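Local coordinates for protein trans-4-hydroxy-L-proline dehydratase (Clostridioides difficile 70-100-2010, PDB 6VXC) that uses a glycyl radical to dehydrate trans-4-hydroxy-L-proline to (S)-1-pyrroline-5-carboxylate in the anaerobic breakdown of hydroxyproline, at residues L392-K403 against W421-I432. Sequence-based numbering, arbitrary orientation.
Sequences LIQPSSNVQISK and WGQPAFYNTEAI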
ATOM      1  N   LEU A 392     -12.775  -8.738  -8.290  1.00 12.80           N
ATOM      2  CA  LEU A 392     -11.382  -9.137  -8.096  1.00 11.29           C
ATOM      3  C   LEU A 392     -10.732  -8.267  -7.027  1.00 11.14           C
ATOM      4  O   LEU A 392     -10.964  -7.056  -6.974  1.00 11.34           O
ATOM      5  CB  LEU A 392     -10.590  -9.022  -9.400  1.00  9.44           C
ATOM      6  CG  LEU A 392     -11.058  -9.908 -10.569  1.00 10.12           C
ATOM      7  CD1 LEU A 392     -10.325  -9.526 -11.852  1.00 10.33           C
ATOM      8  CD2 LEU A 392     -10.925 -11.414 -10.262  1.00 11.44           C
ATOM      9  N   ILE A 393      -9.920  -8.886  -6.164  1.00 11.07           N
ATOM     10  CA  ILE A 393      -9.307  -8.122  -5.075  1.00 12.48           C
ATOM     11  C   ILE A 393      -8.108  -7.301  -5.522  1.00 12.17           C
ATOM     12  O   ILE A 393      -7.650  -6.436  -4.766  1.00 13.36           O
ATOM     13  CB  ILE A 393      -8.914  -9.027  -3.886  1.00 10.71           C
ATOM     14  CG1 ILE A 393      -7.931 -10.120  -4.302  1.00 14.46           C
ATOM     15  CG2 ILE A 393     -10.149  -9.606  -3.219  1.00 13.15           C
ATOM     16  CD1 ILE A 393      -7.518 -11.012  -3.131  1.00 13.67           C
ATOM     17  N   GLN A 394      -7.612  -7.529  -6.730  1.00 11.85           N
ATOM     18  CA  GLN A 394      -6.690  -6.610  -7.391  1.00 12.08           C
ATOM     19  C   GLN A 394      -7.312  -6.229  -8.726  1.00 11.02           C
ATOM     20  O   GLN A 394      -7.867  -7.086  -9.389  1.00 11.42           O
ATOM     21  CB  GLN A 394      -5.329  -7.248  -7.638  1.00 12.35           C
ATOM     22  CG  GLN A 394      -4.560  -7.688  -6.409  1.00 15.61           C
ATOM     23  CD  GLN A 394      -3.057  -7.715  -6.688  1.00 15.92           C
ATOM     24  OE1 GLN A 394      -2.381  -6.698  -6.538  1.00 15.97           O
ATOM     25  NE2 GLN A 394      -2.535  -8.868  -7.083  1.00 12.33           N
ATOM     26  N   PRO A 395      -7.248  -4.951  -9.112  1.00  8.84           N
ATOM     27  CA  PRO A 395      -6.704  -3.825  -8.365  1.00  7.47           C
ATOM     28  C   PRO A 395      -7.617  -3.455  -7.197  1.00  9.97           C
ATOM     29  O   PRO A 395      -8.716  -4.002  -7.042  1.00 14.55           O
ATOM     30  CB  PRO A 395      -6.684  -2.701  -9.394  1.00  7.79           C
ATOM     31  CG  PRO A 395      -7.873  -3.015 -10.271  1.00  8.28           C
ATOM     32  CD  PRO A 395      -7.893  -4.514 -10.365  1.00  9.09           C
ATOM     33  N   SER A 396      -7.149  -2.517  -6.389  1.00 10.82           N
ATOM     34  CA  SER A 396      -7.921  -1.973  -5.282  1.00 11.39           C
ATOM     35  C   SER A 396      -8.679  -0.769  -5.835  1.00 11.72           C
ATOM     36  O   SER A 396      -8.130   0.334  -5.942  1.00 11.16           O
ATOM     37  CB  SER A 396      -6.981  -1.626  -4.127  1.00 13.36           C
ATOM     38  OG  SER A 396      -7.659  -1.106  -3.011  1.00 17.74           O
ATOM     39  N   SER A 397      -9.950  -0.991  -6.215  1.00 11.15           N
ATOM     40  CA  SER A 397     -10.742  -0.013  -6.960  1.00 10.12           C
ATOM     41  C   SER A 397     -11.604   0.793  -5.989  1.00  9.49           C
ATOM     42  O   SER A 397     -12.560   0.268  -5.406  1.00 11.08           O
ATOM     43  CB  SER A 397     -11.608  -0.710  -8.013  1.00  8.89           C
ATOM     44  OG  SER A 397     -12.401   0.242  -8.712  1.00 11.46           O
ATOM     45  N   ASN A 398     -11.277   2.069  -5.834  1.00 11.38           N
ATOM     46  CA  ASN A 398     -11.885   2.921  -4.818  1.00  9.31           C
ATOM     47  C   ASN A 398     -12.423   4.192  -5.455  1.00  8.94           C
ATOM     48  O   ASN A 398     -12.158   4.486  -6.624  1.00 12.29           O
ATOM     49  CB  ASN A 398     -10.864   3.257  -3.725  1.00  7.59           C
ATOM     50  CG  ASN A 398     -10.312   2.025  -3.095  1.00  8.28           C
ATOM     51  OD1 ASN A 398     -11.059   1.220  -2.566  1.00 12.07           O
ATOM     52  ND2 ASN A 398      -9.030   1.824  -3.215  1.00 11.38           N
ATOM     53  N   VAL A 399     -13.128   4.990  -4.651  1.00 10.28           N
ATOM     54  CA  VAL A 399     -13.743   6.219  -5.126  1.00 10.71           C
ATOM     55  C   VAL A 399     -13.294   7.398  -4.269  1.00 10.64           C
ATOM     56  O   VAL A 399     -13.073   7.261  -3.062  1.00 10.14           O
ATOM     57  CB  VAL A 399     -15.287   6.097  -5.149  1.00  9.63           C
ATOM     58  CG1 VAL A 399     -15.688   4.954  -6.081  1.00  8.38           C
ATOM     59  CG2 VAL A 399     -15.877   5.921  -3.752  1.00  8.09           C
ATOM     60  N   GLN A 400     -13.087   8.533  -4.930  1.00 13.29           N
ATOM     61  CA  GLN A 400     -12.943   9.829  -4.288  1.00 10.79           C
ATOM     62  C   GLN A 400     -14.292  10.535  -4.321  1.00 11.17           C
ATOM     63  O   GLN A 400     -14.871  10.736  -5.394  1.00 12.03           O
ATOM     64  CB  GLN A 400     -11.881  10.685  -4.979  1.00 10.12           C
ATOM     65  CG  GLN A 400     -10.476  10.563  -4.412  1.00  7.13           C
ATOM     66  CD  GLN A 400      -9.565  11.690  -4.885  1.00  9.55           C
ATOM     67  OE1 GLN A 400      -9.919  12.867  -4.794  1.00 15.96           O
ATOM     68  NE2 GLN A 400      -8.405  11.333  -5.433  1.00 11.63           N
ATOM     69  N   ILE A 401     -14.766  10.930  -3.156  1.00 10.87           N
ATOM     70  CA  ILE A 401     -16.036  11.608  -3.002  1.00 10.89           C
ATOM     71  C   ILE A 401     -15.727  13.045  -2.622  1.00 11.15           C
ATOM     72  O   ILE A 401     -15.053  13.291  -1.621  1.00 11.87           O
ATOM     73  CB  ILE A 401     -16.910  10.920  -1.943  1.00 10.99           C
ATOM     74  CG1 ILE A 401     -17.162   9.448  -2.311  1.00 10.36           C
ATOM     75  CG2 ILE A 401     -18.190  11.706  -1.719  1.00 11.81           C
ATOM     76  CD1 ILE A 401     -17.762   9.207  -3.696  1.00 10.39           C
ATOM     77  N   SER A 402     -16.210  13.978  -3.432  1.00 11.91           N
ATOM     78  CA  SER A 402     -16.116  15.413  -3.222  1.00 12.07           C
ATOM     79  C   SER A 402     -17.492  15.966  -2.877  1.00 13.05           C
ATOM     80  O   SER A 402     -18.519  15.378  -3.216  1.00 14.06           O
ATOM     81  CB  SER A 402     -15.571  16.103  -4.490  1.00 10.30           C
ATOM     82  OG  SER A 402     -15.762  17.509  -4.480  1.00 14.12           O
ATOM     83  N   LYS A 403     -17.500  17.133  -2.226  1.00 13.68           N
ATOM     84  CA  LYS A 403     -18.740  17.894  -2.104  1.00 13.64           C
ATOM     85  C   LYS A 403     -19.346  18.203  -3.472  1.00 13.76           C
ATOM     86  O   LYS A 403     -20.539  18.505  -3.555  1.00 15.94           O
ATOM     87  CB  LYS A 403     -18.483  19.189  -1.339  1.00 15.24           C
ATOM     88  CG  LYS A 403     -17.548  20.120  -2.072  1.00 16.30           C
ATOM     89  CD  LYS A 403     -17.239  21.382  -1.287  1.00 19.27           C
ATOM     90  CE  LYS A 403     -16.375  22.332  -2.123  1.00 18.58           C
ATOM     91  NZ  LYS A 403     -16.110  23.627  -1.433  1.00 25.73           N
ATOM     92  N   TRP A 421     -18.015  -7.288  -0.208  1.00 12.71           N
ATOM     93  CA  TRP A 421     -16.642  -7.723  -0.439  1.00 10.06           C
ATOM     94  C   TRP A 421     -15.627  -6.600  -0.251  1.00 11.05           C
ATOM     95  O   TRP A 421     -14.490  -6.715  -0.708  1.00 16.15           O
ATOM     96  CB  TRP A 421     -16.476  -8.389  -1.810  1.00 11.72           C
ATOM     97  CG  TRP A 421     -16.812  -7.585  -3.012  1.00 12.29           C
ATOM     98  CD1 TRP A 421     -18.059  -7.310  -3.479  1.00 12.08           C
ATOM     99  CD2 TRP A 421     -15.893  -7.007  -3.956  1.00 11.09           C
ATOM    100  NE1 TRP A 421     -17.982  -6.576  -4.637  1.00 14.09           N
ATOM    101  CE2 TRP A 421     -16.663  -6.372  -4.950  1.00 11.82           C
ATOM    102  CE3 TRP A 421     -14.496  -6.957  -4.046  1.00 12.71           C
ATOM    103  CZ2 TRP A 421     -16.086  -5.697  -6.031  1.00 13.53           C
ATOM    104  CZ3 TRP A 421     -13.920  -6.282  -5.121  1.00 11.19           C
ATOM    105  CH2 TRP A 421     -14.717  -5.671  -6.101  1.00 11.42           C
ATOM    106  N   GLY A 422     -16.012  -5.527   0.397  1.00 12.14           N
ATOM    107  CA  GLY A 422     -15.092  -4.504   0.864  1.00  9.22           C
ATOM    108  C   GLY A 422     -14.877  -3.317  -0.050  1.00 10.20           C
ATOM    109  O   GLY A 422     -14.907  -2.180   0.405  1.00 13.41           O
ATOM    110  N   GLN A 423     -14.660  -3.567  -1.344  1.00 11.22           N
ATOM    111  CA  GLN A 423     -14.463  -2.488  -2.319  1.00 11.28           C
ATOM    112  C   GLN A 423     -15.821  -1.888  -2.681  1.00  9.48           C
ATOM    113  O   GLN A 423     -16.824  -2.579  -2.630  1.00 12.24           O
ATOM    114  CB  GLN A 423     -13.766  -3.003  -3.599  1.00  9.25           C
ATOM    115  CG  GLN A 423     -12.383  -3.586  -3.374  1.00 12.40           C
ATOM    116  CD  GLN A 423     -11.646  -3.875  -4.680  1.00 13.73           C
ATOM    117  OE1 GLN A 423     -12.040  -3.404  -5.750  1.00 10.03           O
ATOM    118  NE2 GLN A 423     -10.551  -4.636  -4.586  1.00 13.48           N
ATOM    119  N   PRO A 424     -15.866  -0.583  -2.981  1.00  9.19           N
ATOM    120  CA  PRO A 424     -14.775   0.392  -2.891  1.00  7.91           C
ATOM    121  C   PRO A 424     -14.676   1.005  -1.498  1.00 11.22           C
ATOM    122  O   PRO A 424     -15.689   1.081  -0.795  1.00  9.35           O
ATOM    123  CB  PRO A 424     -15.193   1.474  -3.893  1.00  7.43           C
ATOM    124  CG  PRO A 424     -16.727   1.483  -3.740  1.00 10.14           C
ATOM    125  CD  PRO A 424     -17.098   0.015  -3.539  1.00  8.13           C
ATOM    126  N   ALA A 425     -13.478   1.442  -1.116  1.00  9.40           N
ATOM    127  CA  ALA A 425     -13.351   2.367  -0.010  1.00  7.87           C
ATOM    128  C   ALA A 425     -13.680   3.775  -0.506  1.00  9.85           C
ATOM    129  O   ALA A 425     -13.645   4.057  -1.707  1.00 11.32           O
ATOM    130  CB  ALA A 425     -11.942   2.331   0.577  1.00  8.81           C
ATOM    131  N   PHE A 426     -13.959   4.665   0.436  1.00 10.31           N
ATOM    132  CA  PHE A 426     -14.342   6.041   0.150  1.00 10.47           C
ATOM    133  C   PHE A 426     -13.288   6.990   0.708  1.00  8.76           C
ATOM    134  O   PHE A 426     -12.915   6.877   1.876  1.00 12.07           O
ATOM    135  CB  PHE A 426     -15.722   6.358   0.757  1.00  8.47           C
ATOM    136  CG  PHE A 426     -16.828   5.424   0.294  1.00  8.18           C
ATOM    137  CD1 PHE A 426     -17.027   4.199   0.913  1.00  8.79           C
ATOM    138  CD2 PHE A 426     -17.666   5.783  -0.746  1.00  6.34           C
ATOM    139  CE1 PHE A 426     -18.041   3.337   0.492  1.00 11.17           C
ATOM    140  CE2 PHE A 426     -18.675   4.935  -1.167  1.00 11.14           C
ATOM    141  CZ  PHE A 426     -18.863   3.704  -0.554  1.00 10.97           C
ATOM    142  N   TYR A 427     -12.837   7.941  -0.113  1.00  9.88           N
ATOM    143  CA  TYR A 427     -11.853   8.945   0.276  1.00  9.01           C
ATOM    144  C   TYR A 427     -12.423  10.342   0.068  1.00  9.76           C
ATOM    145  O   TYR A 427     -13.112  10.593  -0.923  1.00 11.47           O
ATOM    146  CB  TYR A 427     -10.544   8.822  -0.532  1.00 10.08           C
ATOM    147  CG  TYR A 427      -9.879   7.472  -0.448  1.00 10.53           C
ATOM    148  CD1 TYR A 427      -9.173   7.102   0.692  1.00  9.15           C
ATOM    149  CD2 TYR A 427      -9.938   6.583  -1.513  1.00  9.58           C
ATOM    150  CE1 TYR A 427      -8.572   5.860   0.791  1.00 10.20           C
ATOM    151  CE2 TYR A 427      -9.339   5.343  -1.436  1.00 13.44           C
ATOM    152  CZ  TYR A 427      -8.654   4.985  -0.278  1.00 11.21           C
ATOM    153  OH  TYR A 427      -8.055   3.758  -0.211  1.00 14.11           O
ATOM    154  N   ASN A 428     -12.092  11.251   0.986  1.00  8.70           N
ATOM    155  CA  ASN A 428     -12.612  12.620   1.001  1.00 10.36           C
ATOM    156  C   ASN A 428     -11.714  13.516   0.149  1.00 11.76           C
ATOM    157  O   ASN A 428     -10.604  13.871   0.560  1.00 10.79           O
ATOM    158  CB  ASN A 428     -12.704  13.129   2.437  1.00  8.44           C
ATOM    159  CG  ASN A 428     -13.271  14.537   2.535  1.00 10.08           C
ATOM    160  OD1 ASN A 428     -13.438  15.221   1.532  1.00 10.95           O
ATOM    161  ND2 ASN A 428     -13.607  14.956   3.754  1.00  9.06           N
ATOM    162  N   THR A 429     -12.205  13.892  -1.032  1.00 10.88           N
ATOM    163  CA  THR A 429     -11.417  14.718  -1.947  1.00  9.36           C
ATOM    164  C   THR A 429     -10.979  16.024  -1.297  1.00 10.26           C
ATOM    165  O   THR A 429      -9.830  16.454  -1.469  1.00 10.80           O
ATOM    166  CB  THR A 429     -12.210  15.000  -3.224  1.00  8.91           C
ATOM    167  OG1 THR A 429     -12.429  13.781  -3.941  1.00 10.69           O
ATOM    168  CG2 THR A 429     -11.487  16.022  -4.099  1.00 12.05           C
ATOM    169  N   GLU A 430     -11.873  16.677  -0.557  1.00 10.08           N
ATOM    170  CA  GLU A 430     -11.491  17.948   0.053  1.00 12.45           C
ATOM    171  C   GLU A 430     -10.423  17.753   1.120  1.00 11.59           C
ATOM    172  O   GLU A 430      -9.557  18.613   1.277  1.00 12.07           O
ATOM    173  CB  GLU A 430     -12.703  18.684   0.632  1.00 11.36           C
ATOM    174  CG  GLU A 430     -13.434  19.493  -0.448  1.00 15.08           C
ATOM    175  CD  GLU A 430     -14.188  18.591  -1.410  1.00 13.89           C
ATOM    176  OE1 GLU A 430     -15.045  17.847  -0.917  1.00 13.04           O
ATOM    177  OE2 GLU A 430     -13.897  18.595  -2.631  1.00 14.90           O
ATOM    178  N   ALA A 431     -10.462  16.637   1.855  1.00 10.62           N
ATOM    179  CA  ALA A 431      -9.404  16.373   2.821  1.00 11.09           C
ATOM    180  C   ALA A 431      -8.076  16.119   2.121  1.00  9.71           C
ATOM    181  O   ALA A 431      -7.043  16.679   2.501  1.00 12.69           O
ATOM    182  CB  ALA A 431      -9.789  15.190   3.714  1.00  8.86           C
ATOM    183  N   ILE A 432      -8.093  15.299   1.073  1.00 11.43           N
ATOM    184  CA  ILE A 432      -6.879  15.014   0.304  1.00 10.42           C
ATOM    185  C   ILE A 432      -6.219  16.303  -0.167  1.00 10.78           C
ATOM    186  O   ILE A 432      -5.008  16.503  -0.000  1.00 11.22           O
ATOM    187  CB  ILE A 432      -7.208  14.093  -0.884  1.00 10.47           C
ATOM    188  CG1 ILE A 432      -7.532  12.676  -0.387  1.00 10.87           C
ATOM    189  CG2 ILE A 432      -6.074  14.117  -1.882  1.00 11.04           C
ATOM    190  CD1 ILE A 432      -8.251  11.827  -1.423  1.00 11.19           C
TER
HETATM  191  O   HOH W   1      -8.650  -5.449  -2.394  1.00 16.79           O
HETATM  192  O   HOH W   2     -11.550  -4.211  -8.109  1.00  8.32           O
HETATM  193  O   HOH W   3     -16.519  14.789   0.368  1.00 11.67           O
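Where W421 brings CZ3 to 3.6 Å from the carbonyl O of L392, the loops leading into two adjacent parallel strands of a beta-alpha-beta unit meet, helix 407-418 lying between the strands in sequence; the contact illustrates how side-chain amides can extend a short parallel pairing beyond its backbone bonds. Q423, its CB against one face of the W421 indole, reaches across on an extended chain: NE2 donates to P395 O (3.1 Å), with that oxygen somewhat out of the amide plane, while OE1 receives a weak bond from S397 N. A water linking NE2 to I393 O adds to this grip. P424, after a cis peptide bond, rests CB on the backbone of S397 and N398. A425 N then bonds to N398 OD1 (2.8 Å), and A425 O accepts from V399 N. F426 lies beside V399 and I401 on one face of the sheet, its CD2 3.5 Å from V399 CG2, with I401 CG1 at the ring edge. On the other face, N398 CB packs against the edge of the Y427 ring at CE2 (3.5 Å), with ND2 in the ring plane and the amide nearly perpendicular to it; the Y427 hydroxyl continues to C454 O and N362, C454 being by similarity the radical cysteine. Y427 N donates to V399 O, Y427 O accepts from I401 N, and T429 N donates to I401 O. N428 OD1 weakly caps the following helix, while ND2 donates to G753 O. T429 turns OG1 onto an in-plane lone pair of Q400 OE1 (2.8 Å), with I432 CD1 packed against the same amide. E430, bent at chi2 (72°), folds its carboxylate back so that OE2 accepts from S402 OG (2.8 Å) and OE1 from K403 N (2.9 Å), both syn but out of plane, K403 N the more so. With both oxygens engaged, E430 is probably stabilised as an anion, and the pairing, fixed by backbone and side-chain hydrogen bonds, probably helps to position Y427 next to the presumed radical cysteine.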